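Local coordinates for protein (5-formylfuran-3-yl)methyl phosphate transaminase (Methanococcus jannaschii, PDB 2Z61) that catalyses the pyridoxal-phosphate-dependent transfer of an amino group between a phosphorylated furancarboxaldehyde and alanine, making the furan precursor of methanofuran, at residues Val138-Thr143 against Glu148-Asp153; Pro163-Gly168 against Ile336-Lys341; Ile186-Ile191 against Tyr202-Phe207; Arg284-Val289 against Asn302-Tyr307. All blocks are in the same frame, centred on the assembly; numbering follows the deposited sequence.

Contact 1. Residues Val138-Thr143 against Glu148-Asp153; sequences VFCDFT and EEALSD
Val138 swings CG1 opposite its own backbone N (chi1 -180°), and this branch rather than CG2 meets the methyl group of Ala150, with CG1 4.3 Å from Ala150 CB. Two residues on, Cys140 has its SG tucked between backbone N and carbonyl carbon (chi1 66°). Its CB lies 4.3 Å from the same Ala150 CB, and the sulfur stands only slightly farther off. One small methyl group thus touches two residues of the strand, both of which direct their CB toward it, while Phe139 between them turns its ring to the other side of the sheet. The touch is light and wholly apolar, burying 105 Å² in all. Strand 136-140 is the edge strand of the seven-stranded mixed sheet in the large domain of a fold-type-I aminotransferase. Helix 144-150 begins the return of the chain into this sheet, a beta-alpha-beta crossover that passes over strand 115-119 to reach strand 155-161. Ala150, the final residue of the helix, also rests on Leu117 of the strand being passed over, and Leu147, one turn earlier, covers Cys140 and Phe142. Between strand and helix the chain makes an inverse gamma turn centred on Phe142, marked by a weak bond of 3.1 Å from Thr143 N to Asp141 O. Thr143 then takes the N-cap position of the helix, and its OG1 is hydrogen-bonded to Ser146 OG.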
loop_
_atom_site.group_PDB
_atom_site.type_symbol
_atom_site.label_atom_id
_atom_site.label_comp_id
_atom_site.label_asym_id
_atom_site.label_seq_id
_atom_site.Cartn_x
_atom_site.Cartn_y
_atom_site.Cartn_z
ATOM N N VAL A 138 16.111 -4.925 -18.439
ATOM C CA VAL A 138 17.164 -4.687 -19.419
ATOM C C VAL A 138 17.749 -3.284 -19.270
ATOM O O VAL A 138 17.102 -2.288 -19.609
ATOM C CB VAL A 138 16.644 -4.853 -20.874
ATOM C CG1 VAL A 138 17.778 -4.597 -21.857
ATOM C CG2 VAL A 138 16.074 -6.259 -21.084
ATOM N N PHE A 139 18.975 -3.202 -18.761
ATOM C CA PHE A 139 19.629 -1.911 -18.602
ATOM C C PHE A 139 20.181 -1.422 -19.931
ATOM O O PHE A 139 20.672 -2.213 -20.730
ATOM C CB PHE A 139 20.774 -1.999 -17.595
ATOM C CG PHE A 139 20.325 -2.038 -16.172
ATOM C CD1 PHE A 139 19.876 -3.225 -15.599
ATOM C CD2 PHE A 139 20.319 -0.877 -15.403
ATOM C CE1 PHE A 139 19.424 -3.254 -14.276
ATOM C CE2 PHE A 139 19.869 -0.895 -14.080
ATOM C CZ PHE A 139 19.420 -2.087 -13.516
ATOM N N CYS A 140 20.090 -0.115 -20.167
ATOM C CA CYS A 140 20.612 0.479 -21.397
ATOM C C CYS A 140 20.643 2.000 -21.305
ATOM O O CYS A 140 19.917 2.594 -20.503
ATOM C CB CYS A 140 19.763 0.052 -22.602
ATOM S SG CYS A 140 18.070 0.669 -22.601
ATOM N N ASP A 141 21.503 2.628 -22.104
ATOM C CA ASP A 141 21.583 4.085 -22.119
ATOM C C ASP A 141 20.322 4.538 -22.829
ATOM O O ASP A 141 19.798 3.811 -23.671
ATOM C CB ASP A 141 22.798 4.579 -22.913
ATOM C CG ASP A 141 24.086 3.928 -22.473
ATOM O OD1 ASP A 141 24.263 3.714 -21.253
ATOM O OD2 ASP A 141 24.932 3.647 -23.350
ATOM N N PHE A 142 19.822 5.723 -22.509
ATOM C CA PHE A 142 18.617 6.174 -23.183
ATOM C C PHE A 142 18.906 7.025 -24.414
ATOM O O PHE A 142 18.565 8.201 -24.474
ATOM C CB PHE A 142 17.685 6.897 -22.196
ATOM C CG PHE A 142 16.696 5.974 -21.507
ATOM C CD1 PHE A 142 16.877 4.592 -21.543
ATOM C CD2 PHE A 142 15.580 6.481 -20.842
ATOM C CE1 PHE A 142 15.969 3.731 -20.933
ATOM C CE2 PHE A 142 14.664 5.624 -20.229
ATOM C CZ PHE A 142 14.860 4.246 -20.276
ATOM N N THR A 143 19.560 6.400 -25.391
ATOM C CA THR A 143 19.876 7.037 -26.660
ATOM C C THR A 143 19.139 6.209 -27.704
ATOM O O THR A 143 18.841 5.033 -27.472
ATOM C CB THR A 143 21.394 7.012 -26.986
ATOM O OG1 THR A 143 21.821 5.661 -27.183
ATOM C CG2 THR A 143 22.198 7.639 -25.865
ATOM N N GLU A 148 17.597 0.877 -29.840
ATOM C CA GLU A 148 17.360 0.036 -31.012
ATOM C C GLU A 148 18.044 -1.313 -30.813
ATOM O O GLU A 148 17.463 -2.361 -31.086
ATOM C CB GLU A 148 17.896 0.706 -32.285
ATOM C CG GLU A 148 17.216 2.030 -32.602
ATOM C CD GLU A 148 17.766 2.702 -33.846
ATOM O OE1 GLU A 148 19.001 2.881 -33.934
ATOM O OE2 GLU A 148 16.959 3.063 -34.732
ATOM N N GLU A 149 19.278 -1.275 -30.321
ATOM C CA GLU A 149 20.042 -2.490 -30.081
ATOM C C GLU A 149 19.480 -3.357 -28.950
ATOM O O GLU A 149 19.642 -4.576 -28.966
ATOM C CB GLU A 149 21.501 -2.131 -29.782
ATOM C CG GLU A 149 22.222 -1.534 -30.982
ATOM C CD GLU A 149 23.710 -1.345 -30.755
ATOM O OE1 GLU A 149 24.088 -0.644 -29.791
ATOM O OE2 GLU A 149 24.502 -1.898 -31.547
ATOM N N ALA A 150 18.818 -2.736 -27.977
ATOM C CA ALA A 150 18.265 -3.479 -26.849
ATOM C C ALA A 150 16.940 -4.175 -27.146
ATOM O O ALA A 150 16.602 -5.163 -26.494
ATOM C CB ALA A 150 18.108 -2.553 -25.637
ATOM N N LEU A 151 16.195 -3.667 -28.125
ATOM C CA LEU A 151 14.902 -4.248 -28.487
ATOM C C LEU A 151 14.965 -5.713 -28.901
ATOM O O LEU A 151 15.943 -6.162 -29.504
ATOM C CB LEU A 151 14.253 -3.456 -29.624
ATOM C CG LEU A 151 13.597 -2.116 -29.298
ATOM C CD1 LEU A 151 13.070 -1.493 -30.583
ATOM C CD2 LEU A 151 12.454 -2.324 -28.315
ATOM N N SER A 152 13.905 -6.451 -28.572
ATOM C CA SER A 152 13.807 -7.866 -28.908
ATOM C C SER A 152 12.333 -8.223 -29.057
ATOM O O SER A 152 11.459 -7.354 -29.003
ATOM C CB SER A 152 14.414 -8.731 -27.797
ATOM O OG SER A 152 13.395 -9.389 -27.063
ATOM N N ASP A 153 12.062 -9.508 -29.248
ATOM C CA ASP A 153 10.693 -9.978 -29.389
ATOM C C ASP A 153 10.010 -10.031 -28.028
ATOM O O ASP A 153 8.786 -10.065 -27.939
ATOM C CB ASP A 153 10.668 -11.371 -30.024
ATOM C CG ASP A 153 11.150 -11.368 -31.462
ATOM O OD1 ASP A 153 10.568 -10.622 -32.280
ATOM O OD2 ASP A 153 12.103 -12.112 -31.779
#

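Contact 2. Residues Pro163-Gly168 against Ile336-Lys341; sequences PSNPLG and IGFGSK
Asn165 OD1 accepts a hydrogen bond from Arg347 NH1 and lies 3.7 Å from CE2 of Phe338, whose ring plane is turned 76° from the amide plane. The other end of the amide is held as well, since ND2 donates to O3 of the pyridoxal phosphate carried by residue 222. Bonds at both ends fix the flip of this buried amide and make Asn165 part of the cofactor site. Its side chain gets there with CG swung opposite the backbone N (chi1 154°), crossing the direction of Phe338 at about a right angle. Pro166, joined to Asn165 by a cis peptide bond, makes the main apolar touch. Its CB sits over the middle of the Phe338 ring, 3.8 Å from the centroid and 9° off the normal, a CH-pi contact. Pro166 CG lies nearer the root of the ring, 3.6 Å from Phe338 CG. Asn165 to Gly168 form the Asn-Pro-Xaa-Gly motif of the class I aminotransferases; here the chain folds back so that Gly168 N reaches Ser164 O at 2.8 Å. On the opposing side Phe338 ends a short 3-10 turn, with Gly339 N 3.2 Å from Ile336 O. The contact joins the loop between strand 155-161 and helix 173-182 to the loop leading from strand 333-334 into strand 346-349, and Arg347 of the latter strand touches both Pro166 and Phe338.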
loop_
_atom_site.group_PDB
_atom_site.type_symbol
_atom_site.label_atom_id
_atom_site.label_comp_id
_atom_site.label_asym_id
_atom_site.label_seq_id
_atom_site.Cartn_x
_atom_site.Cartn_y
_atom_site.Cartn_z
ATOM N N PRO A 163 11.787 14.210 -14.555
ATOM C CA PRO A 163 13.242 14.110 -14.376
ATOM C C PRO A 163 13.593 12.834 -13.613
ATOM O O PRO A 163 12.773 12.322 -12.844
ATOM C CB PRO A 163 13.594 15.392 -13.614
ATOM C CG PRO A 163 12.338 15.758 -12.924
ATOM C CD PRO A 163 11.270 15.442 -13.941
ATOM N N SER A 164 14.799 12.322 -13.828
ATOM C CA SER A 164 15.228 11.074 -13.205
ATOM C C SER A 164 15.912 11.114 -11.856
ATOM O O SER A 164 16.538 12.089 -11.464
ATOM C CB SER A 164 16.299 10.400 -14.050
ATOM O OG SER A 164 17.498 11.146 -14.007
ATOM N N ASN A 165 15.684 10.135 -11.128
ATOM C CA ASN A 165 16.446 9.856 -9.930
ATOM C C ASN A 165 17.280 8.807 -10.329
ATOM O O ASN A 165 16.541 7.944 -10.708
ATOM C CB ASN A 165 15.500 9.644 -8.742
ATOM C CG ASN A 165 16.092 8.764 -7.663
ATOM O OD1 ASN A 165 17.295 8.810 -7.401
ATOM N ND2 ASN A 165 15.250 7.953 -7.036
ATOM N N PRO A 166 18.593 8.722 -10.252
ATOM C CA PRO A 166 19.566 9.605 -9.699
ATOM C C PRO A 166 20.085 10.772 -10.559
ATOM O O PRO A 166 20.773 11.705 -9.938
ATOM C CB PRO A 166 20.735 8.650 -9.487
ATOM C CG PRO A 166 20.648 7.710 -10.628
ATOM C CD PRO A 166 19.193 7.618 -10.982
ATOM N N LEU A 167 19.925 10.873 -11.855
ATOM C CA LEU A 167 20.520 11.922 -12.689
ATOM C C LEU A 167 20.071 13.371 -12.526
ATOM O O LEU A 167 20.886 14.280 -12.640
ATOM C CB LEU A 167 20.386 11.518 -14.158
ATOM C CG LEU A 167 21.060 10.188 -14.509
ATOM C CD1 LEU A 167 20.660 9.736 -15.906
ATOM C CD2 LEU A 167 22.566 10.352 -14.408
ATOM N N GLY A 168 18.793 13.606 -12.265
ATOM C CA GLY A 168 18.331 14.976 -12.125
ATOM C C GLY A 168 18.149 15.625 -13.488
ATOM O O GLY A 168 17.974 16.833 -13.604
ATOM N N ILE A 336 27.098 3.336 -7.753
ATOM C CA ILE A 336 26.954 1.938 -8.166
ATOM C C ILE A 336 25.581 1.356 -7.828
ATOM O O ILE A 336 25.100 0.451 -8.507
ATOM C CB ILE A 336 28.053 1.052 -7.510
ATOM C CG1 ILE A 336 27.967 -0.384 -8.035
ATOM C CG2 ILE A 336 27.900 1.064 -5.993
ATOM C CD1 ILE A 336 28.181 -0.512 -9.532
ATOM N N GLY A 337 24.945 1.884 -6.786
ATOM C CA GLY A 337 23.645 1.376 -6.386
ATOM C C GLY A 337 22.534 1.544 -7.409
ATOM O O GLY A 337 21.569 0.776 -7.417
ATOM N N PHE A 338 22.658 2.537 -8.283
ATOM C CA PHE A 338 21.626 2.771 -9.285
ATOM C C PHE A 338 21.881 2.083 -10.625
ATOM O O PHE A 338 21.023 2.112 -11.509
ATOM C CB PHE A 338 21.452 4.273 -9.512
ATOM C CG PHE A 338 21.232 5.057 -8.246
ATOM C CD1 PHE A 338 22.312 5.515 -7.497
ATOM C CD2 PHE A 338 19.944 5.346 -7.806
ATOM C CE1 PHE A 338 22.113 6.252 -6.331
ATOM C CE2 PHE A 338 19.734 6.082 -6.639
ATOM C CZ PHE A 338 20.822 6.536 -5.903
ATOM N N GLY A 339 23.051 1.466 -10.773
ATOM C CA GLY A 339 23.381 0.793 -12.020
ATOM C C GLY A 339 24.876 0.591 -12.190
ATOM O O GLY A 339 25.678 1.242 -11.519
ATOM N N SER A 340 25.258 -0.311 -13.088
ATOM C CA SER A 340 26.672 -0.592 -13.327
ATOM C C SER A 340 27.410 0.634 -13.854
ATOM O O SER A 340 28.581 0.847 -13.543
ATOM C CB SER A 340 26.823 -1.745 -14.322
ATOM O OG SER A 340 26.224 -1.427 -15.565
ATOM N N LYS A 341 26.718 1.442 -14.649
ATOM C CA LYS A 341 27.310 2.643 -15.229
ATOM C C LYS A 341 27.746 3.655 -14.170
ATOM O O LYS A 341 28.489 4.587 -14.467
ATOM C CB LYS A 341 26.306 3.322 -16.167
ATOM C CG LYS A 341 26.648 3.235 -17.645
ATOM C CD LYS A 341 26.586 1.802 -18.149
ATOM C CE LYS A 341 27.185 1.682 -19.547
ATOM N NZ LYS A 341 26.610 2.686 -20.492
#

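Contact 3. Residues Ile186-Ile191 against Tyr202-Phe207; sequences IISDEI and YSAIEF
The end of strand 185-189 runs past the start of a short 3-10 turn, bringing the CA atoms of Ser188 and Ala204 to 6.5 Å from each other. The join is made by the carboxylate of Glu190. CG lies opposite the carbonyl carbon (chi1 -57°) and the chain is extended beyond it, which carries both oxygens to the opposing turn, OE2 to a backbone N-H and OE1 to a serine hydroxyl. Glu190 OE2 accepts a nearly straight bond from Ala204 N, 2.8 Å long with an angle of 170° at the hydrogen, on its syn side. The hydroxyl of Ser188, in the same strand, donates to the anti side of Glu190 OE2 with its OG also at 2.8 Å. Glu190 OE1 takes the third bond, from Ser203 OG at 3.1 Å, again syn and somewhat out of the carboxylate plane. Three donors therefore hold a buried carboxylate against rotation, and they would probably favour its ionised form. In the large domain of this fold, strand 185-189 is one of the central parallel strands, and its C-terminal end faces the cofactor. There Asp189, next to Glu190, is hydrogen-bonded to Tyr126 OH through OD1. The methyl group of Ala204 packs beside the polar cluster, with CB 3.6 Å from Ser188 OG, and Tyr180 of helix 173-182 covers it. The turn is tied within itself: Ser203 N reaches Glu206 OE1 at 3.0 Å from above that carboxylate's plane, and Phe207 N bonds to Ala204 O at 2.8 Å.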
loop_
_atom_site.group_PDB
_atom_site.type_symbol
_atom_site.label_atom_id
_atom_site.label_comp_id
_atom_site.label_asym_id
_atom_site.label_seq_id
_atom_site.Cartn_x
_atom_site.Cartn_y
_atom_site.Cartn_z
ATOM N N ILE A 186 4.565 2.251 -22.655
ATOM C CA ILE A 186 5.406 3.282 -22.070
ATOM C C ILE A 186 4.900 3.552 -20.654
ATOM O O ILE A 186 3.746 3.942 -20.460
ATOM C CB ILE A 186 5.357 4.627 -22.864
ATOM C CG1 ILE A 186 6.241 4.567 -24.116
ATOM C CG2 ILE A 186 5.857 5.771 -21.978
ATOM C CD1 ILE A 186 5.732 3.677 -25.211
ATOM N N ILE A 187 5.750 3.314 -19.663
ATOM C CA ILE A 187 5.389 3.579 -18.274
ATOM C C ILE A 187 6.196 4.821 -17.917
ATOM O O ILE A 187 7.416 4.770 -17.799
ATOM C CB ILE A 187 5.765 2.388 -17.364
ATOM C CG1 ILE A 187 4.976 1.145 -17.801
ATOM C CG2 ILE A 187 5.479 2.726 -15.903
ATOM C CD1 ILE A 187 5.238 -0.085 -16.957
ATOM N N SER A 188 5.511 5.949 -17.769
ATOM C CA SER A 188 6.181 7.210 -17.473
ATOM C C SER A 188 6.085 7.565 -15.990
ATOM O O SER A 188 4.992 7.763 -15.450
ATOM C CB SER A 188 5.556 8.322 -18.327
ATOM O OG SER A 188 6.342 9.491 -18.323
ATOM N N ASP A 189 7.239 7.640 -15.337
ATOM C CA ASP A 189 7.303 7.967 -13.919
ATOM C C ASP A 189 7.602 9.459 -13.833
ATOM O O ASP A 189 8.733 9.885 -14.041
ATOM C CB ASP A 189 8.408 7.144 -13.252
ATOM C CG ASP A 189 8.418 7.295 -11.746
ATOM O OD1 ASP A 189 9.176 6.566 -11.074
ATOM O OD2 ASP A 189 7.664 8.149 -11.234
ATOM N N GLU A 190 6.580 10.249 -13.525
ATOM C CA GLU A 190 6.719 11.698 -13.471
ATOM C C GLU A 190 6.612 12.313 -12.070
ATOM O O GLU A 190 6.322 13.504 -11.916
ATOM C CB GLU A 190 5.681 12.309 -14.428
ATOM C CG GLU A 190 5.853 11.781 -15.870
ATOM C CD GLU A 190 4.755 12.208 -16.837
ATOM O OE1 GLU A 190 3.859 12.979 -16.448
ATOM O OE2 GLU A 190 4.804 11.776 -18.011
ATOM N N ILE A 191 6.898 11.504 -11.052
ATOM C CA ILE A 191 6.806 11.941 -9.664
ATOM C C ILE A 191 7.574 13.228 -9.314
ATOM O O ILE A 191 7.207 13.930 -8.374
ATOM C CB ILE A 191 7.223 10.783 -8.690
ATOM C CG1 ILE A 191 6.630 11.036 -7.304
ATOM C CG2 ILE A 191 8.752 10.649 -8.617
ATOM C CD1 ILE A 191 5.125 11.226 -7.308
ATOM N N TYR A 202 7.942 18.322 -19.240
ATOM C CA TYR A 202 7.583 17.389 -20.303
ATOM C C TYR A 202 6.853 16.157 -19.776
ATOM O O TYR A 202 7.433 15.355 -19.046
ATOM C CB TYR A 202 8.848 16.945 -21.045
ATOM C CG TYR A 202 8.919 17.375 -22.493
ATOM C CD1 TYR A 202 10.100 17.226 -23.222
ATOM C CD2 TYR A 202 7.809 17.920 -23.142
ATOM C CE1 TYR A 202 10.177 17.610 -24.559
ATOM C CE2 TYR A 202 7.875 18.305 -24.480
ATOM C CZ TYR A 202 9.062 18.147 -25.180
ATOM O OH TYR A 202 9.138 18.529 -26.501
ATOM N N SER A 203 5.588 16.009 -20.163
ATOM C CA SER A 203 4.770 14.872 -19.745
ATOM C C SER A 203 4.528 13.930 -20.930
ATOM O O SER A 203 4.496 14.371 -22.079
ATOM C CB SER A 203 3.428 15.376 -19.197
ATOM O OG SER A 203 2.534 14.309 -18.928
ATOM N N ALA A 204 4.369 12.639 -20.648
ATOM C CA ALA A 204 4.138 11.653 -21.702
ATOM C C ALA A 204 2.781 11.867 -22.344
ATOM O O ALA A 204 2.576 11.486 -23.496
ATOM C CB ALA A 204 4.221 10.236 -21.144
ATOM N N ILE A 205 1.860 12.469 -21.588
ATOM C CA ILE A 205 0.508 12.741 -22.073
ATOM C C ILE A 205 0.584 13.565 -23.364
ATOM O O ILE A 205 -0.329 13.544 -24.175
ATOM C CB ILE A 205 -0.329 13.516 -20.998
ATOM C CG1 ILE A 205 -1.808 13.552 -21.390
ATOM C CG2 ILE A 205 0.159 14.948 -20.871
ATOM C CD1 ILE A 205 -2.537 12.240 -21.205
ATOM N N GLU A 206 1.691 14.276 -23.551
ATOM C CA GLU A 206 1.882 15.097 -24.743
ATOM C C GLU A 206 2.171 14.296 -26.016
ATOM O O GLU A 206 2.010 14.812 -27.119
ATOM C CB GLU A 206 2.999 16.123 -24.492
ATOM C CG GLU A 206 2.617 17.161 -23.441
ATOM C CD GLU A 206 3.770 18.059 -23.029
ATOM O OE1 GLU A 206 4.805 17.538 -22.566
ATOM O OE2 GLU A 206 3.640 19.295 -23.162
ATOM N N PHE A 207 2.576 13.038 -25.869
ATOM C CA PHE A 207 2.878 12.194 -27.023
ATOM C C PHE A 207 1.795 11.156 -27.307
ATOM O O PHE A 207 1.692 10.633 -28.418
ATOM C CB PHE A 207 4.214 11.476 -26.819
ATOM C CG PHE A 207 5.352 12.399 -26.509
ATOM C CD1 PHE A 207 5.591 12.817 -25.205
ATOM C CD2 PHE A 207 6.164 12.887 -27.529
ATOM C CE1 PHE A 207 6.620 13.710 -24.918
ATOM C CE2 PHE A 207 7.196 13.783 -27.251
ATOM C CZ PHE A 207 7.422 14.195 -25.942
#

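Contact 4. Residues Arg284-Val289 against Asn302-Tyr307; sequences RRRRLV and NPIGAY
The tight part of this contact is one charged hydrogen bond from Arg286 NH1 to Pro303 O, 2.7 Å long. The carbonyl oxygen lies at the edge of the guanidinium and close to its plane, yet the bond is bent, with 139° at the hydrogen. Arg286 leaves the helix with CG opposite its backbone N and then kinks at chi3 (88°), which turns the guanidinium edge to the loop. Its other nitrogens are paired too: NE with Asp283, one turn back on the helix, and NH2 with Glu198. Helix 269-295, from which the arginine projects, is the long helix that links the large and small domains in fold-type-I aminotransferases, and the carbonyl belongs to the loop running from it toward strand 308-309. Beyond this bond the packing is looser. Ile304 directs its CB away from the helix, and only CG2 swings back alongside the arginine, 3.7 Å from Arg286 NH1. The ring of Pro303 stays farther from the helix segment than its own carbonyl oxygen does. Toward solvent lies the exposed Arg287, whose guanidinium has Arg286 NH2 3.5 Å above one face, offset toward the rim.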
loop_
_atom_site.group_PDB
_atom_site.type_symbol
_atom_site.label_atom_id
_atom_site.label_comp_id
_atom_site.label_asym_id
_atom_site.label_seq_id
_atom_site.Cartn_x
_atom_site.Cartn_y
_atom_site.Cartn_z
ATOM N N ARG A 284 18.149 27.559 -5.930
ATOM C CA ARG A 284 19.273 28.286 -5.355
ATOM C C ARG A 284 20.291 27.254 -4.866
ATOM O O ARG A 284 21.500 27.422 -5.032
ATOM C CB ARG A 284 18.813 29.151 -4.179
ATOM C CG ARG A 284 19.839 30.196 -3.762
ATOM C CD ARG A 284 19.354 31.039 -2.595
ATOM N NE ARG A 284 20.215 30.949 -1.419
ATOM C CZ ARG A 284 19.807 30.509 -0.232
ATOM N NH1 ARG A 284 18.551 30.124 -0.063
ATOM N NH2 ARG A 284 20.657 30.450 0.785
ATOM N N ARG A 285 19.785 26.178 -4.273
ATOM C CA ARG A 285 20.635 25.111 -3.766
ATOM C C ARG A 285 21.332 24.381 -4.911
ATOM O O ARG A 285 22.529 24.100 -4.850
ATOM C CB ARG A 285 19.793 24.119 -2.976
ATOM C CG ARG A 285 19.027 24.737 -1.818
ATOM C CD ARG A 285 18.028 23.740 -1.277
ATOM N NE ARG A 285 17.444 24.151 -0.013
ATOM C CZ ARG A 285 16.564 23.421 0.662
ATOM N NH1 ARG A 285 16.175 22.243 0.177
ATOM N NH2 ARG A 285 16.078 23.865 1.819
ATOM N N ARG A 286 20.572 24.074 -5.959
ATOM C CA ARG A 286 21.119 23.366 -7.110
ATOM C C ARG A 286 22.320 24.105 -7.712
ATOM O O ARG A 286 23.316 23.483 -8.108
ATOM C CB ARG A 286 20.021 23.186 -8.161
ATOM C CG ARG A 286 20.516 22.706 -9.503
ATOM C CD ARG A 286 19.404 22.765 -10.533
ATOM N NE ARG A 286 19.361 24.075 -11.172
ATOM C CZ ARG A 286 19.783 24.318 -12.407
ATOM N NH1 ARG A 286 20.291 23.338 -13.144
ATOM N NH2 ARG A 286 19.677 25.541 -12.905
ATOM N N ARG A 287 22.224 25.428 -7.776
ATOM C CA ARG A 287 23.299 26.236 -8.335
ATOM C C ARG A 287 24.533 26.205 -7.437
ATOM O O ARG A 287 25.661 26.181 -7.925
ATOM C CB ARG A 287 22.822 27.679 -8.536
ATOM C CG ARG A 287 21.785 27.836 -9.646
ATOM C CD ARG A 287 21.264 29.266 -9.739
ATOM N NE ARG A 287 20.141 29.387 -10.670
ATOM C CZ ARG A 287 20.217 29.160 -11.978
ATOM N NH1 ARG A 287 21.371 28.802 -12.530
ATOM N NH2 ARG A 287 19.136 29.284 -12.738
ATOM N N LEU A 288 24.311 26.197 -6.125
ATOM C CA LEU A 288 25.406 26.157 -5.165
ATOM C C LEU A 288 26.156 24.842 -5.351
ATOM O O LEU A 288 27.387 24.812 -5.353
ATOM C CB LEU A 288 24.869 26.235 -3.732
ATOM C CG LEU A 288 25.849 26.535 -2.590
ATOM C CD1 LEU A 288 25.285 25.974 -1.297
ATOM C CD2 LEU A 288 27.205 25.912 -2.862
ATOM N N VAL A 289 25.406 23.754 -5.512
ATOM C CA VAL A 289 26.008 22.438 -5.695
ATOM C C VAL A 289 26.772 22.334 -7.009
ATOM O O VAL A 289 27.827 21.697 -7.075
ATOM C CB VAL A 289 24.937 21.313 -5.659
ATOM C CG1 VAL A 289 25.544 20.002 -6.126
ATOM C CG2 VAL A 289 24.384 21.157 -4.244
ATOM N N ASN A 302 23.921 18.631 -17.596
ATOM C CA ASN A 302 22.547 19.115 -17.503
ATOM C C ASN A 302 21.475 18.778 -16.450
ATOM O O ASN A 302 20.290 18.694 -16.754
ATOM C CB ASN A 302 21.904 19.386 -18.898
ATOM C CG ASN A 302 21.201 20.767 -18.940
ATOM O OD1 ASN A 302 21.612 21.713 -18.264
ATOM N ND2 ASN A 302 20.151 20.874 -19.759
ATOM N N PRO A 303 21.893 18.633 -15.171
ATOM C CA PRO A 303 20.879 18.362 -14.146
ATOM C C PRO A 303 19.990 19.599 -13.918
ATOM O O PRO A 303 20.450 20.616 -13.382
ATOM C CB PRO A 303 21.718 17.988 -12.921
ATOM C CG PRO A 303 22.950 18.856 -13.080
ATOM C CD PRO A 303 23.244 18.700 -14.576
ATOM N N ILE A 304 18.731 19.520 -14.357
ATOM C CA ILE A 304 17.808 20.633 -14.174
ATOM C C ILE A 304 16.489 20.297 -13.475
ATOM O O ILE A 304 15.550 21.097 -13.512
ATOM C CB ILE A 304 17.463 21.292 -15.535
ATOM C CG1 ILE A 304 16.824 20.250 -16.459
ATOM C CG2 ILE A 304 18.721 21.880 -16.174
ATOM C CD1 ILE A 304 16.408 20.779 -17.814
ATOM N N GLY A 305 16.411 19.131 -12.837
ATOM C CA GLY A 305 15.176 18.755 -12.170
ATOM C C GLY A 305 15.350 17.928 -10.912
ATOM O O GLY A 305 16.464 17.555 -10.546
ATOM N N ALA A 306 14.234 17.631 -10.251
ATOM C CA ALA A 306 14.262 16.854 -9.016
ATOM C C ALA A 306 15.175 17.604 -8.046
ATOM O O ALA A 306 15.168 18.829 -8.017
ATOM C CB ALA A 306 14.794 15.434 -9.288
ATOM N N TYR A 307 15.941 16.886 -7.239
ATOM C CA TYR A 307 16.864 17.548 -6.323
ATOM C C TYR A 307 18.129 16.720 -6.147
ATOM O O TYR A 307 18.672 16.590 -5.049
ATOM C CB TYR A 307 16.186 17.845 -4.975
ATOM C CG TYR A 307 15.264 16.763 -4.442
ATOM C CD1 TYR A 307 15.772 15.563 -3.932
ATOM C CD2 TYR A 307 13.880 16.955 -4.419
ATOM C CE1 TYR A 307 14.919 14.584 -3.404
ATOM C CE2 TYR A 307 13.022 15.991 -3.900
ATOM C CZ TYR A 307 13.546 14.806 -3.392
ATOM O OH TYR A 307 12.696 13.847 -2.887
#

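How the contacts relate
Contact 2 is the hub of the set. It meets contact 1 through a salt bridge from Lys341 NZ to Asp141 OD1, 2.7 Å, which ties the loop after the edge strand to the 336-341 loop. It meets contact 4 through a probable hydrogen bond from Gly305 N to Gly168 O, 2.9 Å, with Pro303 CB packed on Leu167 O. Contact 3 shares the large sheet with contact 1, but their nearest atoms are about 8 Å apart; it approaches contact 2 to about 5 Å. Contacts 2 and 3 flank the cofactor, Asn165 bonding to O3 and Asp189 lying near its ring nitrogen. Contacts 1 and 4 stand farthest from each other, about 29 Å between centres.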